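Long-range contact in Alpha/beta hydrolase family protein (Bacillus anthracis, PDB 3OOS), which is probably a hydrolase of the alpha/beta fold family, cleaving a substrate that has not been identified: residues F15-T29 / H49-S63. Sequence-based numbering, arbitrary orientation. Where two conformers were deposited one is given.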
loop_
_atom_site.group_PDB
_atom_site.type_symbol
_atom_site.label_atom_id
_atom_site.label_comp_id
_atom_site.label_asym_id
_atom_site.label_seq_id
_atom_site.Cartn_x
_atom_site.Cartn_y
_atom_site.Cartn_z
ATOM N N PHE A 15 -8.533 -2.547 17.061
ATOM C CA PHE A 15 -7.882 -1.841 15.965
ATOM C C PHE A 15 -8.345 -0.401 15.869
ATOM O O PHE A 15 -9.532 -0.104 16.023
ATOM C CB PHE A 15 -8.146 -2.550 14.627
ATOM C CG PHE A 15 -7.597 -3.951 14.565
ATOM C CD1 PHE A 15 -6.319 -4.191 14.069
ATOM C CD2 PHE A 15 -8.356 -5.030 15.013
ATOM C CE1 PHE A 15 -5.806 -5.488 14.017
ATOM C CE2 PHE A 15 -7.853 -6.329 14.968
ATOM C CZ PHE A 15 -6.575 -6.556 14.471
ATOM N N GLU A 16 -7.386 0.480 15.610
ATOM C CA GLU A 16 -7.648 1.870 15.294
ATOM C C GLU A 16 -7.789 2.014 13.780
ATOM O O GLU A 16 -7.008 1.437 13.016
ATOM C CB GLU A 16 -6.487 2.731 15.790
ATOM C CG GLU A 16 -6.675 4.227 15.579
ATOM C CD GLU A 16 -5.484 5.024 16.072
ATOM O OE1 GLU A 16 -4.338 4.678 15.706
ATOM O OE2 GLU A 16 -5.696 5.996 16.827
ATOM N N TYR A 17 -8.792 2.770 13.346
ATOM C CA TYR A 17 -8.928 3.100 11.926
ATOM C C TYR A 17 -9.574 4.467 11.763
ATOM O O TYR A 17 -10.214 4.986 12.685
ATOM C CB TYR A 17 -9.731 2.029 11.163
ATOM C CG TYR A 17 -11.199 2.023 11.522
ATOM C CD1 TYR A 17 -12.121 2.810 10.816
ATOM C CD2 TYR A 17 -11.667 1.249 12.579
ATOM C CE1 TYR A 17 -13.469 2.818 11.165
ATOM C CE2 TYR A 17 -13.007 1.252 12.929
ATOM C CZ TYR A 17 -13.901 2.031 12.221
ATOM O OH TYR A 17 -15.224 2.033 12.586
ATOM N N PHE A 18 -9.420 5.033 10.575
ATOM C CA PHE A 18 -9.933 6.361 10.293
ATOM C C PHE A 18 -10.949 6.280 9.174
ATOM O O PHE A 18 -10.735 5.574 8.186
ATOM C CB PHE A 18 -8.767 7.307 9.974
ATOM C CG PHE A 18 -7.708 7.305 11.041
ATOM C CD1 PHE A 18 -7.798 8.174 12.126
ATOM C CD2 PHE A 18 -6.659 6.386 10.998
ATOM C CE1 PHE A 18 -6.843 8.152 13.143
ATOM C CE2 PHE A 18 -5.695 6.353 12.010
ATOM C CZ PHE A 18 -5.790 7.237 13.086
ATOM N N LEU A 19 -12.066 6.983 9.350
ATOM C CA LEU A 19 -13.139 6.988 8.360
ATOM C C LEU A 19 -13.293 8.353 7.702
ATOM O O LEU A 19 -13.300 9.384 8.378
ATOM C CB LEU A 19 -14.474 6.578 8.997
ATOM C CG LEU A 19 -15.695 6.599 8.060
ATOM C CD1 LEU A 19 -15.608 5.494 7.004
ATOM C CD2 LEU A 19 -16.988 6.480 8.843
ATOM N N LYS A 20 -13.418 8.346 6.378
ATOM C CA LYS A 20 -13.778 9.547 5.625
ATOM C C LYS A 20 -14.494 9.155 4.342
ATOM O O LYS A 20 -14.087 8.218 3.654
ATOM C CB LYS A 20 -12.542 10.398 5.306
ATOM C CG LYS A 20 -12.847 11.708 4.583
ATOM C CD LYS A 20 -11.581 12.514 4.355
ATOM C CE LYS A 20 -11.827 13.690 3.417
ATOM N NZ LYS A 20 -10.605 14.518 3.229
ATOM N N GLY A 21 -15.576 9.866 4.041
ATOM C CA GLY A 21 -16.257 9.711 2.764
ATOM C C GLY A 21 -17.599 9.016 2.844
ATOM O O GLY A 21 -17.890 8.297 3.804
ATOM N N GLU A 22 -18.412 9.250 1.819
ATOM C CA GLU A 22 -19.691 8.577 1.644
ATOM C C GLU A 22 -19.617 7.697 0.406
ATOM O O GLU A 22 -18.903 8.013 -0.557
ATOM C CB GLU A 22 -20.821 9.597 1.476
ATOM C CG GLU A 22 -21.092 10.455 2.696
ATOM C CD GLU A 22 -22.255 11.406 2.480
ATOM O OE1 GLU A 22 -23.406 10.932 2.375
ATOM O OE2 GLU A 22 -22.017 12.629 2.419
ATOM N N GLY A 23 -20.346 6.589 0.434
ATOM C CA GLY A 23 -20.417 5.690 -0.708
ATOM C C GLY A 23 -20.111 4.270 -0.287
ATOM O O GLY A 23 -20.088 3.975 0.910
ATOM N N PRO A 24 -19.874 3.379 -1.266
ATOM C CA PRO A 24 -19.548 1.982 -0.968
ATOM C C PRO A 24 -18.305 1.890 -0.082
ATOM O O PRO A 24 -17.422 2.745 -0.188
ATOM C CB PRO A 24 -19.253 1.389 -2.345
ATOM C CG PRO A 24 -19.969 2.270 -3.306
ATOM C CD PRO A 24 -19.927 3.638 -2.718
ATOM N N PRO A 25 -18.242 0.872 0.796
ATOM C CA PRO A 25 -17.101 0.749 1.699
ATOM C C PRO A 25 -15.827 0.315 0.984
ATOM O O PRO A 25 -15.857 -0.558 0.111
ATOM C CB PRO A 25 -17.557 -0.312 2.710
ATOM C CG PRO A 25 -18.584 -1.118 1.978
ATOM C CD PRO A 25 -19.275 -0.149 1.062
ATOM N N LEU A 26 -14.721 0.950 1.358
ATOM C CA LEU A 26 -13.414 0.630 0.812
ATOM C C LEU A 26 -12.402 0.611 1.947
ATOM O O LEU A 26 -12.219 1.613 2.640
ATOM C CB LEU A 26 -13.001 1.658 -0.245
ATOM C CG LEU A 26 -11.648 1.433 -0.926
ATOM C CD1 LEU A 26 -11.743 0.282 -1.918
ATOM C CD2 LEU A 26 -11.199 2.697 -1.632
ATOM N N CYS A 27 -11.764 -0.538 2.135
ATOM C CA CYS A 27 -10.678 -0.677 3.094
ATOM C C CYS A 27 -9.361 -0.274 2.438
ATOM O O CYS A 27 -9.056 -0.702 1.323
ATOM C CB CYS A 27 -10.603 -2.122 3.600
ATOM S SG CYS A 27 -9.293 -2.441 4.791
ATOM N N VAL A 28 -8.597 0.569 3.127
ATOM C CA VAL A 28 -7.264 0.964 2.675
ATOM C C VAL A 28 -6.281 0.755 3.814
ATOM O O VAL A 28 -6.528 1.183 4.939
ATOM C CB VAL A 28 -7.201 2.451 2.232
ATOM C CG1 VAL A 28 -5.752 2.871 1.927
ATOM C CG2 VAL A 28 -8.102 2.699 1.027
ATOM N N THR A 29 -5.171 0.092 3.520
ATOM C CA THR A 29 -4.077 -0.000 4.480
ATOM C C THR A 29 -2.766 -0.247 3.744
ATOM O O THR A 29 -2.742 -0.307 2.513
ATOM C CB THR A 29 -4.356 -1.054 5.604
ATOM O OG1 THR A 29 -3.467 -0.835 6.706
ATOM C CG2 THR A 29 -4.208 -2.481 5.096
ATOM N N HIS A 49 -15.658 9.210 -3.484
ATOM C CA HIS A 49 -16.625 8.243 -4.032
ATOM C C HIS A 49 -16.902 7.026 -3.150
ATOM O O HIS A 49 -17.842 6.266 -3.409
ATOM C CB HIS A 49 -16.182 7.777 -5.423
ATOM C CG HIS A 49 -16.089 8.884 -6.424
ATOM N ND1 HIS A 49 -17.201 9.497 -6.962
ATOM C CD2 HIS A 49 -15.016 9.500 -6.974
ATOM C CE1 HIS A 49 -16.817 10.435 -7.808
ATOM N NE2 HIS A 49 -15.496 10.458 -7.834
ATOM N N TYR A 50 -16.085 6.847 -2.116
ATOM C CA TYR A 50 -16.198 5.701 -1.222
ATOM C C TYR A 50 -16.214 6.137 0.236
ATOM O O TYR A 50 -15.725 7.219 0.575
ATOM C CB TYR A 50 -14.991 4.772 -1.403
ATOM C CG TYR A 50 -14.910 4.038 -2.722
ATOM C CD1 TYR A 50 -15.510 2.789 -2.884
ATOM C CD2 TYR A 50 -14.203 4.576 -3.800
ATOM C CE1 TYR A 50 -15.431 2.103 -4.097
ATOM C CE2 TYR A 50 -14.116 3.897 -5.015
ATOM C CZ TYR A 50 -14.730 2.664 -5.155
ATOM O OH TYR A 50 -14.642 1.989 -6.353
ATOM N N SER A 51 -16.791 5.293 1.090
ATOM C CA SER A 51 -16.565 5.385 2.527
ATOM C C SER A 51 -15.253 4.659 2.777
ATOM O O SER A 51 -15.191 3.432 2.667
ATOM C CB SER A 51 -17.693 4.712 3.308
ATOM O OG SER A 51 -18.930 5.375 3.108
ATOM N N VAL A 52 -14.206 5.418 3.084
ATOM C CA VAL A 52 -12.862 4.848 3.212
ATOM C C VAL A 52 -12.495 4.536 4.656
ATOM O O VAL A 52 -12.534 5.414 5.518
ATOM C CB VAL A 52 -11.793 5.764 2.561
ATOM C CG1 VAL A 52 -10.400 5.143 2.675
ATOM C CG2 VAL A 52 -12.142 6.021 1.099
ATOM N N TYR A 53 -12.151 3.271 4.892
ATOM C CA TYR A 53 -11.685 2.787 6.186
ATOM C C TYR A 53 -10.174 2.623 6.121
ATOM O O TYR A 53 -9.666 1.640 5.571
ATOM C CB TYR A 53 -12.365 1.453 6.533
ATOM C CG TYR A 53 -13.853 1.593 6.763
ATOM C CD1 TYR A 53 -14.748 1.627 5.686
ATOM C CD2 TYR A 53 -14.368 1.707 8.050
ATOM C CE1 TYR A 53 -16.119 1.768 5.896
ATOM C CE2 TYR A 53 -15.732 1.852 8.268
ATOM C CZ TYR A 53 -16.601 1.879 7.189
ATOM O OH TYR A 53 -17.952 2.023 7.402
ATOM N N LEU A 54 -9.468 3.612 6.664
ATOM C CA LEU A 54 -8.007 3.629 6.679
ATOM C C LEU A 54 -7.525 2.959 7.963
ATOM O O LEU A 54 -7.607 3.545 9.043
ATOM C CB LEU A 54 -7.495 5.072 6.578
ATOM C CG LEU A 54 -5.982 5.321 6.561
ATOM C CD1 LEU A 54 -5.334 4.709 5.324
ATOM C CD2 LEU A 54 -5.701 6.821 6.634
ATOM N N VAL A 55 -7.035 1.728 7.832
ATOM C CA VAL A 55 -6.783 0.858 8.983
ATOM C C VAL A 55 -5.335 0.873 9.481
ATOM O O VAL A 55 -4.387 0.772 8.698
ATOM C CB VAL A 55 -7.207 -0.604 8.674
ATOM C CG1 VAL A 55 -6.961 -1.526 9.874
ATOM C CG2 VAL A 55 -8.670 -0.654 8.254
ATOM N N ASN A 56 -5.188 1.008 10.798
ATOM C CA ASN A 56 -3.929 0.716 11.476
ATOM C C ASN A 56 -3.879 -0.765 11.851
ATOM O O ASN A 56 -4.696 -1.247 12.643
ATOM C CB ASN A 56 -3.751 1.607 12.720
ATOM C CG ASN A 56 -3.067 2.935 12.409
ATOM O OD1 ASN A 56 -3.221 3.919 13.145
ATOM N ND2 ASN A 56 -2.303 2.966 11.329
ATOM N N LEU A 57 -2.932 -1.489 11.260
ATOM C CA LEU A 57 -2.806 -2.926 11.493
ATOM C C LEU A 57 -2.205 -3.216 12.868
ATOM O O LEU A 57 -1.862 -2.293 13.609
ATOM C CB LEU A 57 -1.969 -3.577 10.388
ATOM C CG LEU A 57 -2.549 -3.487 8.974
ATOM C CD1 LEU A 57 -1.572 -4.073 7.970
ATOM C CD2 LEU A 57 -3.907 -4.178 8.891
ATOM N N LYS A 58 -2.109 -4.499 13.212
ATOM C CA LYS A 58 -1.433 -4.926 14.437
ATOM C C LYS A 58 -0.051 -4.275 14.486
ATOM O O LYS A 58 0.684 -4.294 13.496
ATOM C CB LYS A 58 -1.315 -6.455 14.460
ATOM C CG LYS A 58 -0.991 -7.090 15.818
ATOM C CD LYS A 58 -2.209 -7.139 16.763
ATOM C CE LYS A 58 -3.320 -8.067 16.282
ATOM N NZ LYS A 58 -2.961 -9.506 16.397
ATOM N N GLY A 59 0.280 -3.672 15.623
ATOM C CA GLY A 59 1.571 -3.008 15.804
ATOM C C GLY A 59 1.644 -1.577 15.286
ATOM O O GLY A 59 2.713 -0.963 15.314
ATOM N N CYS A 60 0.510 -1.042 14.830
ATOM C CA CYS A 60 0.458 0.297 14.227
ATOM C C CYS A 60 -0.433 1.235 15.023
ATOM O O CYS A 60 -1.550 0.869 15.390
ATOM C CB CYS A 60 -0.092 0.220 12.803
ATOM S SG CYS A 60 0.821 -0.863 11.719
ATOM N N GLY A 61 0.053 2.450 15.264
ATOM C CA GLY A 61 -0.733 3.465 15.963
ATOM C C GLY A 61 -1.284 2.969 17.287
ATOM O O GLY A 61 -0.551 2.412 18.107
ATOM N N ASN A 62 -2.584 3.152 17.484
ATOM C CA ASN A 62 -3.227 2.733 18.727
ATOM C C ASN A 62 -3.915 1.371 18.656
ATOM O O ASN A 62 -4.639 0.987 19.577
ATOM C CB ASN A 62 -4.175 3.824 19.238
ATOM C CG ASN A 62 -3.435 5.083 19.634
ATOM O OD1 ASN A 62 -2.594 5.061 20.536
ATOM N ND2 ASN A 62 -3.727 6.187 18.952
ATOM N N SER A 63 -3.675 0.632 17.572
ATOM C CA SER A 63 -4.119 -0.757 17.495
ATOM C C SER A 63 -3.300 -1.615 18.463
ATOM O O SER A 63 -2.224 -1.202 18.919
ATOM C CB SER A 63 -4.006 -1.292 16.066
ATOM O OG SER A 63 -4.798 -0.518 15.177
#
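CD1 of Leu19 sits over the centre of the Tyr53 ring, 3.8 Å from the centroid, in a CH-pi contact; with CG anti to the backbone N (chi1 178°) the leucine runs alongside the tyrosine and brings CD1 over its ring. Strand 51-55 is inserted between strands 13-20 and 25-28, antiparallel to the first and parallel to the second. Tyr53, which buries more surface here than any other residue, takes part on both sides: its N donates to Leu26 O at 2.8 Å, while its ring stands on the face it shares with Tyr17, Leu19, Pro25 and Cys27. Tyr17 flanks the ring's edge, its CE1 3.4 Å from Tyr53 CD2, with the two planes inclined at 42°.

From strand 13-20, Glu16, the other large contributor, extends to the turn Cys60-Ser63, which follows strand 51-55. Its OE1 accepts a hydrogen bond from the backbone N of Asn62 and its OE2 one from ND2 of the same residue, each at 2.9 Å; both donors come from above the carboxylate plane, the ND2 bond being almost straight (176°). Ser63 OG accepts a hydrogen bond from Glu16 N at 2.8 Å and donates its own to Asn56 O. At the other edge Thr29 OG1 donates to Val55 O, 2.7 Å away.

This is the 1-2-4-3 strand order of the alpha/beta hydrolase sheet: the chain passes from strand 13-20 to 25-28, one strand's width away, and strand 51-55 then fills the gap. Backbone bonds on both edges fix it in register, while Asn62's paired grip ties the turn to strand 13-20 and probably stabilises the carboxylate's negative charge.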